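Local coordinates for protein N-acetylneuraminate lyase (Peptoclostridium difficile, PDB 4WOZ) that adopts the TIM-barrel fold of the dihydrodipicolinate synthetase family and assembles from four copies, at residues D255-L268 with M290-F302. Sequence-based numbering, arbitrary orientation.
Sequences DILGNGLYQTIKLL and MKSRAKEIYRKYF
Asp255 sets its CG beside the backbone N (chi1 -71°), which carries the carboxylate across to Arg293, Lys300 and Tyr301. Asn259, one turn on, places its CG anti to the backbone N (chi1 -164°) and reaches the Met290 carbonyl. Asp255 OD1 lies in plane at the edge of the Arg293 guanidinium, 2.9 Å from Arg293 NH2 in a salt bridge. OD2 of Asp255 takes two donors from opposite faces of the carboxylate. One is Tyr301 OH, 2.6 Å from Asp255 OD2; the other is Lys300 NZ, which adds a second salt bridge. Three partners thus limit the rotation of the carboxylate, and the positive charges probably favour its ionised form. A water links Asp255 O to Arg293 NE. This is the helical C-terminal part that follows the eight-stranded TIM barrel. The last turn, 255-259, of helix 239-259 runs antiparallel to 290-301; the chain breaks at Gly260, and 261-268 then crosses 290-301 at -58°. Asn259 ties this break together. Asn259 ND2 donates to Met290 O at 3.0 Å, close to the amide plane, and also to Thr264 OG1. Met290 O accepts the Ala294 N-H on its other face. Met290 CE rests against Gln263 CB, while the Gln263 amide bonds to Lys284 O. Apolar packing fills the angle between the helices. Ile297 CD1 wedges among Asp255, Asn259 and Thr264. Ala294 CB meets Leu267 CD1 at 3.7 Å, and Leu268 CD2 lies against Tyr298 CB at 3.8 Å.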
ATOM      1  N   ASP A 255     -24.754  -3.691  -3.109  1.00 28.32           N
ATOM      2  CA  ASP A 255     -25.234  -5.046  -3.373  1.00 26.77           C
ATOM      3  C   ASP A 255     -24.567  -5.642  -4.600  1.00 26.54           C
ATOM      4  O   ASP A 255     -24.212  -6.826  -4.613  1.00 26.44           O
ATOM      5  CB  ASP A 255     -26.754  -5.058  -3.550  1.00 25.92           C
ATOM      6  CG  ASP A 255     -27.489  -4.819  -2.250  1.00 27.55           C
ATOM      7  OD1 ASP A 255     -26.904  -5.099  -1.184  1.00 29.86           O
ATOM      8  OD2 ASP A 255     -28.651  -4.365  -2.286  1.00 28.84           O
ATOM      9  N   ILE A 256     -24.393  -4.824  -5.632  1.00 25.47           N
ATOM     10  CA  ILE A 256     -23.751  -5.280  -6.858  1.00 24.82           C
ATOM     11  C   ILE A 256     -22.326  -5.760  -6.579  1.00 26.95           C
ATOM     12  O   ILE A 256     -21.934  -6.848  -7.011  1.00 25.89           O
ATOM     13  CB  ILE A 256     -23.692  -4.150  -7.915  1.00 26.32           C
ATOM     14  CG1 ILE A 256     -25.102  -3.860  -8.435  1.00 29.17           C
ATOM     15  CG2 ILE A 256     -22.748  -4.535  -9.052  1.00 26.08           C
ATOM     16  CD1 ILE A 256     -25.151  -2.814  -9.519  1.00 29.08           C
ATOM     17  N   LEU A 257     -21.556  -4.949  -5.856  1.00 26.50           N
ATOM     18  CA  LEU A 257     -20.176  -5.301  -5.542  1.00 28.52           C
ATOM     19  C   LEU A 257     -20.087  -6.590  -4.733  1.00 28.33           C
ATOM     20  O   LEU A 257     -19.217  -7.426  -4.974  1.00 28.47           O
ATOM     21  CB  LEU A 257     -19.493  -4.156  -4.780  1.00 27.50           C
ATOM     22  CG  LEU A 257     -19.210  -2.883  -5.586  1.00 27.13           C
ATOM     23  CD1 LEU A 257     -18.687  -1.802  -4.660  1.00 26.62           C
ATOM     24  CD2 LEU A 257     -18.199  -3.177  -6.676  1.00 28.30           C
ATOM     25  N   GLY A 258     -20.997  -6.749  -3.780  1.00 30.24           N
ATOM     26  CA  GLY A 258     -20.996  -7.942  -2.954  1.00 30.55           C
ATOM     27  C   GLY A 258     -21.387  -9.214  -3.691  1.00 32.24           C
ATOM     28  O   GLY A 258     -21.032 -10.310  -3.260  1.00 34.35           O
ATOM     29  N   ASN A 259     -22.103  -9.073  -4.803  1.00 30.95           N
ATOM     30  CA  ASN A 259     -22.564 -10.222  -5.580  1.00 30.75           C
ATOM     31  C   ASN A 259     -21.703 -10.504  -6.811  1.00 31.11           C
ATOM     32  O   ASN A 259     -21.880 -11.520  -7.476  1.00 31.00           O
ATOM     33  CB  ASN A 259     -24.018  -9.995  -6.021  1.00 28.55           C
ATOM     34  CG  ASN A 259     -24.696 -11.273  -6.492  1.00 29.51           C
ATOM     35  OD1 ASN A 259     -24.715 -12.271  -5.774  1.00 32.03           O
ATOM     36  ND2 ASN A 259     -25.271 -11.242  -7.692  1.00 24.09           N
ATOM     37  N   GLY A 260     -20.765  -9.609  -7.103  1.00 30.60           N
ATOM     38  CA  GLY A 260     -19.922  -9.776  -8.274  1.00 29.71           C
ATOM     39  C   GLY A 260     -20.297  -8.671  -9.242  1.00 31.10           C
ATOM     40  O   GLY A 260     -21.312  -8.757  -9.945  1.00 28.79           O
ATOM     41  N   LEU A 261     -19.468  -7.633  -9.268  1.00 30.00           N
ATOM     42  CA  LEU A 261     -19.681  -6.452 -10.093  1.00 29.98           C
ATOM     43  C   LEU A 261     -20.201  -6.653 -11.503  1.00 31.13           C
ATOM     44  O   LEU A 261     -21.361  -6.362 -11.791  1.00 31.10           O
ATOM     45  CB  LEU A 261     -18.394  -5.620 -10.159  1.00 30.42           C
ATOM     46  CG  LEU A 261     -18.440  -4.365 -11.043  1.00 32.24           C
ATOM     47  CD1 LEU A 261     -19.532  -3.427 -10.556  1.00 30.78           C
ATOM     48  CD2 LEU A 261     -17.083  -3.666 -11.013  1.00 31.30           C
ATOM     49  N   TYR A 262     -19.337  -7.128 -12.388  1.00 31.33           N
ATOM     50  CA  TYR A 262     -19.713  -7.308 -13.778  1.00 33.36           C
ATOM     51  C   TYR A 262     -20.806  -8.334 -14.022  1.00 32.15           C
ATOM     52  O   TYR A 262     -21.688  -8.105 -14.850  1.00 31.78           O
ATOM     53  CB  TYR A 262     -18.473  -7.633 -14.605  1.00 34.51           C
ATOM     54  CG  TYR A 262     -17.453  -6.516 -14.561  1.00 38.27           C
ATOM     55  CD1 TYR A 262     -17.777  -5.235 -15.009  1.00 38.48           C
ATOM     56  CD2 TYR A 262     -16.174  -6.732 -14.053  1.00 37.40           C
ATOM     57  CE1 TYR A 262     -16.850  -4.198 -14.954  1.00 39.50           C
ATOM     58  CE2 TYR A 262     -15.242  -5.701 -13.992  1.00 39.47           C
ATOM     59  CZ  TYR A 262     -15.585  -4.440 -14.445  1.00 39.88           C
ATOM     60  OH  TYR A 262     -14.659  -3.424 -14.395  1.00 41.29           O
ATOM     61  N   GLN A 263     -20.756  -9.451 -13.305  1.00 31.29           N
ATOM     62  CA  GLN A 263     -21.770 -10.487 -13.473  1.00 30.89           C
ATOM     63  C   GLN A 263     -23.141  -9.943 -13.107  1.00 30.90           C
ATOM     64  O   GLN A 263     -24.108 -10.139 -13.842  1.00 32.63           O
ATOM     65  CB  GLN A 263     -21.468 -11.706 -12.599  1.00 30.93           C
ATOM     66  CG  GLN A 263     -20.246 -12.507 -13.025  1.00 30.95           C
ATOM     67  CD  GLN A 263     -18.952 -11.953 -12.459  1.00 32.13           C
ATOM     68  OE1 GLN A 263     -18.910 -10.837 -11.940  1.00 31.16           O
ATOM     69  NE2 GLN A 263     -17.883 -12.738 -12.562  1.00 32.89           N
ATOM     70  N   THR A 264     -23.216  -9.245 -11.979  1.00 30.46           N
ATOM     71  CA  THR A 264     -24.484  -8.699 -11.504  1.00 29.49           C
ATOM     72  C   THR A 264     -25.036  -7.578 -12.380  1.00 29.85           C
ATOM     73  O   THR A 264     -26.253  -7.440 -12.510  1.00 29.54           O
ATOM     74  CB  THR A 264     -24.361  -8.201 -10.056  1.00 29.99           C
ATOM     75  OG1 THR A 264     -23.912  -9.279  -9.220  1.00 30.76           O
ATOM     76  CG2 THR A 264     -25.715  -7.703  -9.547  1.00 29.25           C
ATOM     77  N   ILE A 265     -24.161  -6.769 -12.972  1.00 27.44           N
ATOM     78  CA  ILE A 265     -24.643  -5.702 -13.842  1.00 28.63           C
ATOM     79  C   ILE A 265     -25.261  -6.344 -15.077  1.00 28.35           C
ATOM     80  O   ILE A 265     -26.312  -5.916 -15.542  1.00 31.55           O
ATOM     81  CB  ILE A 265     -23.508  -4.736 -14.281  1.00 28.13           C
ATOM     82  CG1 ILE A 265     -23.104  -3.845 -13.107  1.00 27.05           C
ATOM     83  CG2 ILE A 265     -23.976  -3.871 -15.450  1.00 27.89           C
ATOM     84  CD1 ILE A 265     -22.023  -2.830 -13.443  1.00 28.53           C
ATOM     85  N   LYS A 266     -24.621  -7.385 -15.602  1.00 29.12           N
ATOM     86  CA  LYS A 266     -25.158  -8.056 -16.782  1.00 28.82           C
ATOM     87  C   LYS A 266     -26.465  -8.785 -16.459  1.00 29.73           C
ATOM     88  O   LYS A 266     -27.400  -8.782 -17.262  1.00 30.98           O
ATOM     89  CB  LYS A 266     -24.123  -9.020 -17.369  1.00 31.17           C
ATOM     90  CG  LYS A 266     -22.930  -8.296 -17.995  1.00 30.68           C
ATOM     91  CD  LYS A 266     -22.072  -9.231 -18.827  1.00 30.46           C
ATOM     92  CE  LYS A 266     -20.904  -8.482 -19.445  1.00 30.71           C
ATOM     93  NZ  LYS A 266     -20.121  -9.347 -20.357  1.00 28.32           N
ATOM     94  N   LEU A 267     -26.542  -9.389 -15.281  1.00 26.94           N
ATOM     95  CA  LEU A 267     -27.760 -10.080 -14.881  1.00 27.71           C
ATOM     96  C   LEU A 267     -28.880  -9.065 -14.666  1.00 28.62           C
ATOM     97  O   LEU A 267     -30.053  -9.360 -14.903  1.00 28.46           O
ATOM     98  CB  LEU A 267     -27.520 -10.882 -13.603  1.00 25.12           C
ATOM     99  CG  LEU A 267     -26.568 -12.072 -13.778  1.00 23.90           C
ATOM    100  CD1 LEU A 267     -26.261 -12.717 -12.424  1.00 24.08           C
ATOM    101  CD2 LEU A 267     -27.206 -13.083 -14.729  1.00 26.15           C
ATOM    102  N   LEU A 268     -28.522  -7.869 -14.208  1.00 28.47           N
ATOM    103  CA  LEU A 268     -29.520  -6.833 -13.999  1.00 29.47           C
ATOM    104  C   LEU A 268     -30.008  -6.372 -15.362  1.00 29.94           C
ATOM    105  O   LEU A 268     -31.191  -6.103 -15.541  1.00 33.48           O
ATOM    106  CB  LEU A 268     -28.937  -5.652 -13.211  1.00 28.48           C
ATOM    107  CG  LEU A 268     -28.746  -5.901 -11.709  1.00 29.28           C
ATOM    108  CD1 LEU A 268     -28.065  -4.701 -11.056  1.00 27.78           C
ATOM    109  CD2 LEU A 268     -30.101  -6.165 -11.063  1.00 28.08           C
ATOM    110  N   MET A 290     -25.659 -16.543  -6.993  1.00 32.95           N
ATOM    111  CA  MET A 290     -25.442 -15.208  -7.533  1.00 33.77           C
ATOM    112  C   MET A 290     -26.642 -14.776  -8.375  1.00 33.05           C
ATOM    113  O   MET A 290     -27.058 -13.616  -8.336  1.00 32.42           O
ATOM    114  CB  MET A 290     -24.164 -15.189  -8.376  1.00 32.01           C
ATOM    115  CG  MET A 290     -22.891 -15.275  -7.540  1.00 34.59           C
ATOM    116  SD  MET A 290     -21.388 -15.495  -8.500  1.00 35.92           S
ATOM    117  CE  MET A 290     -21.371 -13.992  -9.480  1.00 36.00           C
ATOM    118  N   LYS A 291     -27.203 -15.721  -9.124  1.00 34.00           N
ATOM    119  CA  LYS A 291     -28.349 -15.435  -9.978  1.00 34.99           C
ATOM    120  C   LYS A 291     -29.603 -15.073  -9.188  1.00 34.87           C
ATOM    121  O   LYS A 291     -30.323 -14.147  -9.560  1.00 34.08           O
ATOM    122  CB  LYS A 291     -28.626 -16.621 -10.909  1.00 35.74           C
ATOM    123  CG  LYS A 291     -27.557 -16.807 -11.981  1.00 39.32           C
ATOM    124  CD  LYS A 291     -27.883 -17.944 -12.948  1.00 41.11           C
ATOM    125  CE  LYS A 291     -26.809 -18.051 -14.029  1.00 43.24           C
ATOM    126  NZ  LYS A 291     -26.994 -19.214 -14.950  1.00 46.07           N
ATOM    127  N   SER A 292     -29.876 -15.789  -8.102  1.00 34.14           N
ATOM    128  CA  SER A 292     -31.059 -15.469  -7.311  1.00 34.33           C
ATOM    129  C   SER A 292     -30.804 -14.163  -6.556  1.00 33.31           C
ATOM    130  O   SER A 292     -31.723 -13.389  -6.316  1.00 31.88           O
ATOM    131  CB  SER A 292     -31.390 -16.599  -6.331  1.00 35.14           C
ATOM    132  OG  SER A 292     -30.397 -16.731  -5.334  1.00 41.98           O
ATOM    133  N   ARG A 293     -29.552 -13.913  -6.189  1.00 32.67           N
ATOM    134  CA  ARG A 293     -29.228 -12.673  -5.492  1.00 32.95           C
ATOM    135  C   ARG A 293     -29.420 -11.491  -6.440  1.00 30.43           C
ATOM    136  O   ARG A 293     -29.974 -10.465  -6.057  1.00 30.44           O
ATOM    137  CB  ARG A 293     -27.785 -12.696  -4.979  1.00 34.33           C
ATOM    138  CG  ARG A 293     -27.320 -11.371  -4.389  1.00 38.80           C
ATOM    139  CD  ARG A 293     -28.268 -10.880  -3.300  1.00 42.16           C
ATOM    140  NE  ARG A 293     -27.849  -9.599  -2.729  1.00 45.07           N
ATOM    141  CZ  ARG A 293     -28.543  -8.933  -1.811  1.00 46.14           C
ATOM    142  NH1 ARG A 293     -29.690  -9.423  -1.359  1.00 47.40           N
ATOM    143  NH2 ARG A 293     -28.089  -7.780  -1.336  1.00 45.97           N
ATOM    144  N   ALA A 294     -28.963 -11.640  -7.679  1.00 29.07           N
ATOM    145  CA  ALA A 294     -29.101 -10.576  -8.670  1.00 27.52           C
ATOM    146  C   ALA A 294     -30.574 -10.248  -8.903  1.00 29.68           C
ATOM    147  O   ALA A 294     -30.938  -9.091  -9.106  1.00 28.06           O
ATOM    148  CB  ALA A 294     -28.445 -10.991  -9.980  1.00 25.80           C
ATOM    149  N   LYS A 295     -31.425 -11.269  -8.877  1.00 30.75           N
ATOM    150  CA  LYS A 295     -32.848 -11.049  -9.069  1.00 31.82           C
ATOM    151  C   LYS A 295     -33.476 -10.369  -7.851  1.00 32.49           C
ATOM    152  O   LYS A 295     -34.480  -9.662  -7.973  1.00 31.62           O
ATOM    153  CB  LYS A 295     -33.540 -12.374  -9.402  1.00 33.48           C
ATOM    154  CG  LYS A 295     -33.174 -12.855 -10.803  1.00 34.22           C
ATOM    155  CD  LYS A 295     -33.851 -14.148 -11.204  1.00 37.18           C
ATOM    156  CE  LYS A 295     -33.506 -14.478 -12.651  1.00 38.71           C
ATOM    157  NZ  LYS A 295     -34.066 -15.779 -13.105  1.00 43.22           N
ATOM    158  N   GLU A 296     -32.886 -10.572  -6.677  1.00 32.77           N
ATOM    159  CA  GLU A 296     -33.387  -9.908  -5.476  1.00 33.29           C
ATOM    160  C   GLU A 296     -33.032  -8.427  -5.628  1.00 31.93           C
ATOM    161  O   GLU A 296     -33.836  -7.542  -5.340  1.00 29.22           O
ATOM    162  CB  GLU A 296     -32.695 -10.435  -4.220  1.00 38.34           C
ATOM    163  CG  GLU A 296     -33.168 -11.776  -3.724  1.00 45.18           C
ATOM    164  CD  GLU A 296     -32.576 -12.101  -2.367  1.00 49.93           C
ATOM    165  OE1 GLU A 296     -31.330 -12.167  -2.263  1.00 51.81           O
ATOM    166  OE2 GLU A 296     -33.353 -12.281  -1.403  1.00 52.67           O
ATOM    167  N   ILE A 297     -31.803  -8.182  -6.070  1.00 28.55           N
ATOM    168  CA  ILE A 297     -31.305  -6.829  -6.277  1.00 30.33           C
ATOM    169  C   ILE A 297     -32.197  -6.137  -7.305  1.00 29.95           C
ATOM    170  O   ILE A 297     -32.539  -4.963  -7.158  1.00 30.26           O
ATOM    171  CB  ILE A 297     -29.826  -6.862  -6.771  1.00 29.97           C
ATOM    172  CG1 ILE A 297     -28.932  -7.410  -5.653  1.00 30.13           C
ATOM    173  CG2 ILE A 297     -29.360  -5.471  -7.191  1.00 28.18           C
ATOM    174  CD1 ILE A 297     -27.495  -7.655  -6.064  1.00 31.93           C
ATOM    175  N   TYR A 298     -32.591  -6.882  -8.334  1.00 29.59           N
ATOM    176  CA  TYR A 298     -33.447  -6.336  -9.380  1.00 30.62           C
ATOM    177  C   TYR A 298     -34.797  -5.895  -8.828  1.00 30.60           C
ATOM    178  O   TYR A 298     -35.246  -4.777  -9.084  1.00 29.48           O
ATOM    179  CB  TYR A 298     -33.670  -7.369 -10.490  1.00 30.33           C
ATOM    180  CG  TYR A 298     -34.653  -6.902 -11.535  1.00 31.31           C
ATOM    181  CD1 TYR A 298     -34.344  -5.846 -12.393  1.00 30.98           C
ATOM    182  CD2 TYR A 298     -35.911  -7.493 -11.645  1.00 33.92           C
ATOM    183  CE1 TYR A 298     -35.268  -5.389 -13.335  1.00 33.05           C
ATOM    184  CE2 TYR A 298     -36.841  -7.044 -12.580  1.00 33.91           C
ATOM    185  CZ  TYR A 298     -36.513  -5.996 -13.420  1.00 33.52           C
ATOM    186  OH  TYR A 298     -37.429  -5.565 -14.346  1.00 36.64           O
ATOM    187  N   ARG A 299     -35.444  -6.779  -8.075  1.00 31.64           N
ATOM    188  CA  ARG A 299     -36.747  -6.474  -7.497  1.00 33.94           C
ATOM    189  C   ARG A 299     -36.669  -5.322  -6.505  1.00 34.27           C
ATOM    190  O   ARG A 299     -37.623  -4.567  -6.331  1.00 34.37           O
ATOM    191  CB  ARG A 299     -37.322  -7.710  -6.797  1.00 34.67           C
ATOM    192  CG  ARG A 299     -37.756  -8.804  -7.756  1.00 37.11           C
ATOM    193  CD  ARG A 299     -38.526  -9.914  -7.052  1.00 38.23           C
ATOM    194  NE  ARG A 299     -37.666 -10.781  -6.255  1.00 41.73           N
ATOM    195  CZ  ARG A 299     -37.538 -10.707  -4.936  1.00 43.46           C
ATOM    196  NH1 ARG A 299     -38.220  -9.797  -4.249  1.00 46.41           N
ATOM    197  NH2 ARG A 299     -36.732 -11.548  -4.306  1.00 44.17           N
ATOM    198  N   LYS A 300     -35.517  -5.183  -5.865  1.00 34.23           N
ATOM    199  CA  LYS A 300     -35.331  -4.139  -4.877  1.00 35.44           C
ATOM    200  C   LYS A 300     -35.178  -2.738  -5.467  1.00 34.51           C
ATOM    201  O   LYS A 300     -35.874  -1.809  -5.054  1.00 35.31           O
ATOM    202  CB  LYS A 300     -34.112  -4.467  -4.011  1.00 37.91           C
ATOM    203  CG  LYS A 300     -34.067  -3.720  -2.694  1.00 43.18           C
ATOM    204  CD  LYS A 300     -32.765  -3.978  -1.944  1.00 47.42           C
ATOM    205  CE  LYS A 300     -32.503  -5.467  -1.738  1.00 49.86           C
ATOM    206  NZ  LYS A 300     -31.163  -5.703  -1.115  1.00 52.26           N
ATOM    207  N   TYR A 301     -34.291  -2.591  -6.450  1.00 32.08           N
ATOM    208  CA  TYR A 301     -34.022  -1.279  -7.038  1.00 31.11           C
ATOM    209  C   TYR A 301     -34.649  -0.940  -8.387  1.00 31.91           C
ATOM    210  O   TYR A 301     -34.563   0.208  -8.829  1.00 30.38           O
ATOM    211  CB  TYR A 301     -32.509  -1.090  -7.140  1.00 29.88           C
ATOM    212  CG  TYR A 301     -31.808  -1.337  -5.831  1.00 27.66           C
ATOM    213  CD1 TYR A 301     -31.970  -0.463  -4.760  1.00 29.06           C
ATOM    214  CD2 TYR A 301     -31.028  -2.473  -5.643  1.00 28.98           C
ATOM    215  CE1 TYR A 301     -31.377  -0.715  -3.530  1.00 28.63           C
ATOM    216  CE2 TYR A 301     -30.428  -2.736  -4.416  1.00 30.83           C
ATOM    217  CZ  TYR A 301     -30.610  -1.854  -3.365  1.00 27.82           C
ATOM    218  OH  TYR A 301     -30.039  -2.121  -2.148  1.00 29.77           O
ATOM    219  N   PHE A 302     -35.271  -1.914  -9.043  1.00 31.49           N
ATOM    220  CA  PHE A 302     -35.871  -1.659 -10.348  1.00 34.17           C
ATOM    221  C   PHE A 302     -37.271  -2.257 -10.490  1.00 35.59           C
ATOM    222  O   PHE A 302     -37.710  -2.460 -11.643  1.00 35.97           O
ATOM    223  CB  PHE A 302     -34.958  -2.220 -11.441  1.00 33.26           C
ATOM    224  CG  PHE A 302     -33.584  -1.606 -11.454  1.00 32.42           C
ATOM    225  CD1 PHE A 302     -33.365  -0.374 -12.063  1.00 31.69           C
ATOM    226  CD2 PHE A 302     -32.518  -2.238 -10.817  1.00 31.45           C
ATOM    227  CE1 PHE A 302     -32.107   0.221 -12.034  1.00 31.96           C
ATOM    228  CE2 PHE A 302     -31.253  -1.650 -10.781  1.00 30.48           C
ATOM    229  CZ  PHE A 302     -31.048  -0.420 -11.389  1.00 31.01           C
ATOM    230  OXT PHE A 302     -37.916  -2.495  -9.448  1.00 36.55           O
TER
HETATM  231  O   HOH W   1     -25.302  -8.441  -2.684  1.00 36.04           O